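Local coordinates for rhogap protein (Gallus gallus, PDB 1F7C) that acts as a GTPase-activating protein for RhoA and Cdc42, the chain here being its all-helical RhoGAP (BH) domain, at residues A[133-137]-A[207-211]. Residues are numbered along the deposited sequence; the frame is centred on the assembly and turned at random.
Sequences RVSEI and ILIEN
Both methyls of V134 lie over one face of the N211 side-chain amide: CG2 is 3.8 Å from ND2, and CG1 approaches the amide carbon CG from that same side. At the edge, an N-H of ND2 reaches back to the carbonyl oxygen of I207, one helical turn earlier (ND2 to O 2.9 Å, N-H...O 151°). The bond falls on a lone pair in the carbonyl plane, yet I207 O stands 19° out of the amide plane, displaced away from V134. With N211 CG beside its own backbone N (chi1 -55°), the amide folds back over the last turn, where I207 O also accepts a weak bond from N211 N. Shortening N211 to an alanine is likely to uncover the V134 methyls and cost I207 O its side-chain bond.

Next to the amide, I207 fills the middle of the contact. Its CD1 meets I137 CD1 at 3.5 Å, while its CG2 lies 4.1 Å from V134 CG2. The aliphatic part of R133 crosses I207 nearly at right angles, CD to CD1 4.2 Å. Deeper, I137 CG2 touches L208 CD2 at 3.7 Å; L208 also packs on M156 of helix 146-164. These methyl contacts, with V134 on the N211 amide beside them and no hydrogen bond between the segments, mark mainly apolar helix-helix packing, joining helix 130-141 to the C-terminal end of helix 198-210 within the all-helical RhoGAP fold, away from the predicted arginine finger R60.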
ATOM      1  N   ARG A 133       0.689  11.336 -16.870  1.00 55.57           N
ATOM      2  CA  ARG A 133       1.068  10.324 -15.895  1.00 53.57           C
ATOM      3  C   ARG A 133      -0.128   9.732 -15.163  1.00 50.87           C
ATOM      4  O   ARG A 133      -0.207   8.522 -14.964  1.00 51.05           O
ATOM      5  CB  ARG A 133       2.050  10.909 -14.878  1.00 54.34           C
ATOM      6  CG  ARG A 133       3.490  10.712 -15.278  1.00 57.20           C
ATOM      7  CD  ARG A 133       4.454  11.216 -14.232  1.00 58.46           C
ATOM      8  NE  ARG A 133       4.408  12.665 -14.120  1.00 62.01           N
ATOM      9  CZ  ARG A 133       5.387  13.400 -13.605  1.00 64.29           C
ATOM     10  NH1 ARG A 133       6.491  12.813 -13.157  1.00 66.04           N
ATOM     11  NH2 ARG A 133       5.261  14.719 -13.541  1.00 64.11           N
ATOM     12  N   VAL A 134      -1.058  10.588 -14.763  1.00 47.78           N
ATOM     13  CA  VAL A 134      -2.237  10.123 -14.055  1.00 44.71           C
ATOM     14  C   VAL A 134      -3.158   9.313 -14.971  1.00 43.56           C
ATOM     15  O   VAL A 134      -3.679   8.271 -14.564  1.00 43.90           O
ATOM     16  CB  VAL A 134      -2.995  11.313 -13.434  1.00 42.18           C
ATOM     17  CG1 VAL A 134      -4.244  10.838 -12.719  1.00 43.45           C
ATOM     18  CG2 VAL A 134      -2.086  12.022 -12.459  1.00 41.92           C
ATOM     19  N   SER A 135      -3.334   9.776 -16.207  1.00 42.27           N
ATOM     20  CA  SER A 135      -4.193   9.104 -17.184  1.00 40.55           C
ATOM     21  C   SER A 135      -3.747   7.675 -17.466  1.00 38.55           C
ATOM     22  O   SER A 135      -4.549   6.749 -17.410  1.00 36.90           O
ATOM     23  CB  SER A 135      -4.201   9.886 -18.495  1.00 41.55           C
ATOM     24  OG  SER A 135      -4.210  11.273 -18.237  1.00 45.87           O
ATOM     25  N   GLU A 136      -2.467   7.505 -17.788  1.00 39.75           N
ATOM     26  CA  GLU A 136      -1.915   6.178 -18.077  1.00 41.16           C
ATOM     27  C   GLU A 136      -2.018   5.237 -16.888  1.00 37.69           C
ATOM     28  O   GLU A 136      -2.391   4.075 -17.038  1.00 38.05           O
ATOM     29  CB  GLU A 136      -0.447   6.282 -18.511  1.00 44.94           C
ATOM     30  CG  GLU A 136      -0.270   6.469 -20.011  1.00 52.91           C
ATOM     31  CD  GLU A 136      -0.762   5.266 -20.813  1.00 56.53           C
ATOM     32  OE1 GLU A 136      -0.857   5.385 -22.055  1.00 61.45           O
ATOM     33  OE2 GLU A 136      -1.044   4.203 -20.211  1.00 55.77           O
ATOM     34  N   ILE A 137      -1.682   5.745 -15.709  1.00 34.62           N
ATOM     35  CA  ILE A 137      -1.744   4.948 -14.500  1.00 32.38           C
ATOM     36  C   ILE A 137      -3.201   4.616 -14.209  1.00 32.67           C
ATOM     37  O   ILE A 137      -3.524   3.496 -13.814  1.00 31.23           O
ATOM     38  CB  ILE A 137      -1.081   5.709 -13.325  1.00 31.31           C
ATOM     39  CG1 ILE A 137       0.435   5.740 -13.563  1.00 31.84           C
ATOM     40  CG2 ILE A 137      -1.414   5.043 -11.990  1.00 28.51           C
ATOM     41  CD1 ILE A 137       1.239   6.537 -12.568  1.00 34.51           C
ATOM     42  N   ILE A 207       1.525   9.026  -6.847  1.00 28.29           N
ATOM     43  CA  ILE A 207       0.438   9.379  -7.743  1.00 29.13           C
ATOM     44  C   ILE A 207      -0.863   8.695  -7.324  1.00 27.93           C
ATOM     45  O   ILE A 207      -1.925   9.298  -7.359  1.00 28.46           O
ATOM     46  CB  ILE A 207       0.772   8.990  -9.196  1.00 30.42           C
ATOM     47  CG1 ILE A 207       1.918   9.867  -9.712  1.00 32.08           C
ATOM     48  CG2 ILE A 207      -0.455   9.163 -10.079  1.00 30.83           C
ATOM     49  CD1 ILE A 207       2.549   9.379 -11.016  1.00 31.50           C
ATOM     50  N   LEU A 208      -0.772   7.437  -6.913  1.00 28.85           N
ATOM     51  CA  LEU A 208      -1.953   6.694  -6.493  1.00 27.89           C
ATOM     52  C   LEU A 208      -2.569   7.230  -5.211  1.00 27.60           C
ATOM     53  O   LEU A 208      -3.784   7.153  -5.031  1.00 28.36           O
ATOM     54  CB  LEU A 208      -1.620   5.214  -6.322  1.00 26.42           C
ATOM     55  CG  LEU A 208      -1.385   4.433  -7.622  1.00 29.07           C
ATOM     56  CD1 LEU A 208      -1.080   2.982  -7.292  1.00 25.36           C
ATOM     57  CD2 LEU A 208      -2.612   4.525  -8.510  1.00 25.60           C
ATOM     58  N   ILE A 209      -1.736   7.757  -4.316  1.00 27.57           N
ATOM     59  CA  ILE A 209      -2.221   8.318  -3.056  1.00 27.52           C
ATOM     60  C   ILE A 209      -2.910   9.666  -3.321  1.00 28.74           C
ATOM     61  O   ILE A 209      -4.020   9.911  -2.853  1.00 27.98           O
ATOM     62  CB  ILE A 209      -1.061   8.533  -2.042  1.00 27.10           C
ATOM     63  CG1 ILE A 209      -0.493   7.179  -1.606  1.00 25.95           C
ATOM     64  CG2 ILE A 209      -1.552   9.327  -0.821  1.00 21.09           C
ATOM     65  CD1 ILE A 209       0.765   7.287  -0.758  1.00 22.76           C
ATOM     66  N   GLU A 210      -2.261  10.519  -4.105  1.00 28.46           N
ATOM     67  CA  GLU A 210      -2.810  11.829  -4.402  1.00 31.26           C
ATOM     68  C   GLU A 210      -4.008  11.899  -5.341  1.00 30.96           C
ATOM     69  O   GLU A 210      -4.715  12.899  -5.347  1.00 31.50           O
ATOM     70  CB  GLU A 210      -1.698  12.748  -4.905  1.00 34.46           C
ATOM     71  CG  GLU A 210      -0.837  13.288  -3.775  1.00 43.92           C
ATOM     72  CD  GLU A 210       0.266  14.205  -4.255  1.00 50.43           C
ATOM     73  OE1 GLU A 210      -0.041  15.143  -5.021  1.00 55.35           O
ATOM     74  OE2 GLU A 210       1.435  13.995  -3.863  1.00 52.88           O
ATOM     75  N   ASN A 211      -4.256  10.851  -6.120  1.00 29.56           N
ATOM     76  CA  ASN A 211      -5.383  10.868  -7.045  1.00 28.06           C
ATOM     77  C   ASN A 211      -6.242   9.634  -6.878  1.00 28.52           C
ATOM     78  O   ASN A 211      -6.868   9.188  -7.841  1.00 27.45           O
ATOM     79  CB  ASN A 211      -4.884  10.917  -8.486  1.00 27.57           C
ATOM     80  CG  ASN A 211      -3.941  12.079  -8.741  1.00 31.36           C
ATOM     81  OD1 ASN A 211      -4.370  13.221  -8.921  1.00 28.68           O
ATOM     82  ND2 ASN A 211      -2.644  11.793  -8.743  1.00 31.69           N
TER